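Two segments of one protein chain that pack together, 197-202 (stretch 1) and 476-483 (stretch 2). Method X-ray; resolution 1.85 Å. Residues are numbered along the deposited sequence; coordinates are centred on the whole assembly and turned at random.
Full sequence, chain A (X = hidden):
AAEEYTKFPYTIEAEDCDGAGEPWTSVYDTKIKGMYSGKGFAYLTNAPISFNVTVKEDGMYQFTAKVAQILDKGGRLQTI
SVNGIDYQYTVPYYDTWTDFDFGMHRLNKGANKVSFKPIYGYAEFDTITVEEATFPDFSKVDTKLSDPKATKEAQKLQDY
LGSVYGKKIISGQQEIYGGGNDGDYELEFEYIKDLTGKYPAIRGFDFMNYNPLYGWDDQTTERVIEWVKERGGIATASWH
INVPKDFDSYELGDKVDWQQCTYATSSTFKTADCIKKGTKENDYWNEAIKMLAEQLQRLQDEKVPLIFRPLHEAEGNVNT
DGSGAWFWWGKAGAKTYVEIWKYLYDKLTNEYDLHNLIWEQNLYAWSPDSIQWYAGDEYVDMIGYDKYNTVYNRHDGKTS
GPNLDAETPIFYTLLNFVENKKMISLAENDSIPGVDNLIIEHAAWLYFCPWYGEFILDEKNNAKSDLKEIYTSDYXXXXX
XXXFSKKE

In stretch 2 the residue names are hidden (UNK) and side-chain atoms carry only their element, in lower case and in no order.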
# COMPACT_ATOMS: atom_id res chain seq x y z
N GLY A 197 7.43 -26.16 -1.52
CA GLY A 197 8.54 -26.67 -0.74
C GLY A 197 8.95 -25.68 0.34
O GLY A 197 9.87 -25.94 1.11
N LYS A 198 8.26 -24.55 0.39
CA LYS A 198 8.56 -23.49 1.35
C LYS A 198 7.37 -23.16 2.23
O LYS A 198 6.22 -23.39 1.86
CB LYS A 198 9.01 -22.22 0.62
CG LYS A 198 10.05 -22.42 -0.47
CD LYS A 198 11.42 -22.73 0.11
CE LYS A 198 12.47 -22.81 -0.99
NZ LYS A 198 13.82 -23.13 -0.45
N TYR A 199 7.65 -22.59 3.40
CA TYR A 199 6.62 -21.95 4.22
C TYR A 199 6.74 -20.43 4.10
O TYR A 199 7.83 -19.91 3.89
CB TYR A 199 6.76 -22.35 5.69
CG TYR A 199 6.19 -23.71 6.06
CD1 TYR A 199 4.82 -23.92 6.10
CD2 TYR A 199 7.03 -24.76 6.40
CE1 TYR A 199 4.30 -25.15 6.45
CE2 TYR A 199 6.52 -26.00 6.76
CZ TYR A 199 5.15 -26.19 6.78
OH TYR A 199 4.63 -27.41 7.14
N PRO A 200 5.61 -19.72 4.23
CA PRO A 200 5.71 -18.26 4.30
C PRO A 200 6.45 -17.83 5.56
O PRO A 200 6.36 -18.53 6.58
CB PRO A 200 4.25 -17.80 4.33
CG PRO A 200 3.52 -18.96 4.93
CD PRO A 200 4.22 -20.18 4.39
N ALA A 201 7.17 -16.72 5.50
CA ALA A 201 7.91 -16.24 6.66
C ALA A 201 6.99 -15.53 7.64
O ALA A 201 7.11 -15.69 8.86
CB ALA A 201 9.04 -15.31 6.23
N ILE A 202 6.06 -14.75 7.10
CA ILE A 202 5.11 -13.98 7.89
C ILE A 202 3.76 -14.69 7.97
O ILE A 202 3.24 -15.16 6.96
CB ILE A 202 4.92 -12.56 7.30
CG1 ILE A 202 6.21 -11.74 7.46
CG2 ILE A 202 3.75 -11.84 7.95
CD1 ILE A 202 6.15 -10.37 6.83
N UNK A 476 12.68 -13.69 -2.88
CA UNK A 476 11.65 -13.89 -1.88
C UNK A 476 12.17 -14.57 -0.62
O UNK A 476 12.78 -15.64 -0.68
s UNK A 476 9.14 -15.07 -1.30
c UNK A 476 10.49 -14.70 -2.46
N UNK A 477 11.91 -13.95 0.53
CA UNK A 477 12.29 -14.51 1.82
C UNK A 477 11.19 -15.42 2.35
O UNK A 477 10.03 -15.01 2.47
c UNK A 477 12.59 -13.40 2.84
c UNK A 477 12.71 -13.97 4.25
c UNK A 477 13.87 -12.67 2.45
c UNK A 477 14.17 -11.46 3.30
N UNK A 478 11.55 -16.66 2.65
CA UNK A 478 10.60 -17.62 3.20
C UNK A 478 11.00 -17.95 4.64
O UNK A 478 11.97 -17.39 5.15
c UNK A 478 10.54 -18.91 2.35
o UNK A 478 11.78 -19.62 2.45
c UNK A 478 10.27 -18.57 0.89
N UNK A 479 10.26 -18.85 5.28
CA UNK A 479 10.45 -19.14 6.70
C UNK A 479 11.89 -19.56 7.03
O UNK A 479 12.46 -19.10 8.02
c UNK A 479 9.50 -20.58 8.65
c UNK A 479 8.46 -21.64 8.99
c UNK A 479 9.48 -20.24 7.15
c UNK A 479 9.28 -19.32 9.47
N UNK A 480 12.46 -20.40 6.18
CA UNK A 480 13.81 -20.92 6.39
C UNK A 480 14.89 -19.84 6.34
O UNK A 480 15.97 -20.00 6.91
o UNK A 480 14.66 -22.19 1.72
c UNK A 480 14.48 -22.55 2.90
o UNK A 480 14.59 -23.73 3.29
c UNK A 480 14.09 -21.49 3.92
c UNK A 480 14.12 -22.00 5.35
N UNK A 481 14.60 -18.73 5.66
CA UNK A 481 15.58 -17.67 5.45
C UNK A 481 15.73 -16.75 6.67
O UNK A 481 16.69 -15.99 6.76
o UNK A 481 14.29 -17.30 2.09
c UNK A 481 15.21 -16.82 4.23
c UNK A 481 15.13 -17.64 2.95
o UNK A 481 15.90 -18.61 2.80
N UNK A 482 14.77 -16.82 7.58
CA UNK A 482 14.76 -15.93 8.74
C UNK A 482 15.87 -16.29 9.73
O UNK A 482 16.29 -17.44 9.81
c UNK A 482 13.40 -15.97 9.44
c UNK A 482 12.21 -15.48 8.61
c UNK A 482 10.94 -15.48 9.45
c UNK A 482 12.48 -14.09 8.04
N UNK A 483 16.36 -15.29 10.48
CA UNK A 483 17.45 -15.53 11.43
C UNK A 483 16.99 -16.21 12.72
O UNK A 483 17.75 -16.97 13.32
c UNK A 483 17.36 -13.22 10.71
c UNK A 483 17.98 -14.12 11.74
c UNK A 483 16.06 -13.85 10.35
O HOH W 1 10.82 -22.15 4.09

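Position 476 carries one carbon and then a sulfur, with nothing of stretch 1 near it; a single sulfur ending a two-atom side chain is cysteine, C476, buried on a short strand.

At position 477 four carbons fork at the first, one arm two carbons long, and the one-carbon arm lies 4.4 Å from CB of A201: isoleucine. That arm is CG2 of I477, while the end of the side chain leads away from stretch 1.

Position 478 has one carbon bearing an oxygen and a methyl; the methyl lies 3.9 Å from CB of K198, and CB of 478 is 3.3 Å from O of Y199. This is threonine, T478, with chi1 in p and CG2 as the methyl. A water accepts from N of Y199 and also bonds to OG1 of T478, 3.2 Å away, so a backbone group and a hydroxyl are joined without meeting directly.

Position 479 holds four carbons forked at the second. Its backbone N gives a straight hydrogen bond to O of Y199, 3.0 Å long at 165°, while its CB rests 3.7 Å from CB of Y199 and one branch tip approaches the tyrosine ring obliquely: leucine, L479, the tip being CD2.

Position 480 shows three carbons, the third carrying two oxygens, one of which lies 2.5 Å from NZ of K198. A carboxylate on a two-methylene stem is glutamate, E480, with OE2 in this very short salt bridge; although CA-to-CB points sideways, the end comes nearer. Backbone N of E480 also donates to the water that T478 and Y199 share.

Position 481 has two carbons, the second with two oxygens, and makes no contact with stretch 1: aspartate. OD2 of D481 instead accepts from N of T478 at 2.9 Å, while N of D481 returns a bond to O of T478 at 3.0 Å, bracing the turn.

Position 482 again has four carbons forked at the second; its CA-to-CB bond points toward stretch 1, and one tip lies 3.7 Å from CB of A201: leucine, L482, the tip being CD1.

At position 483 three carbons close a ring onto the backbone N, exposed and out of reach: proline, P483.

One direct backbone hydrogen bond, from N of L479 to O of Y199, ties the two stretches together where the turn begins. At A201 the backbones come close, CA of A201 lying 3.9 Å from CA of L479, and I477 and L482 both touch its methyl. Charge is left to the long side chains of K198 and E480, and the turn is held by bonds of its own.

Stretch 2 (476-483) CITLEDLP
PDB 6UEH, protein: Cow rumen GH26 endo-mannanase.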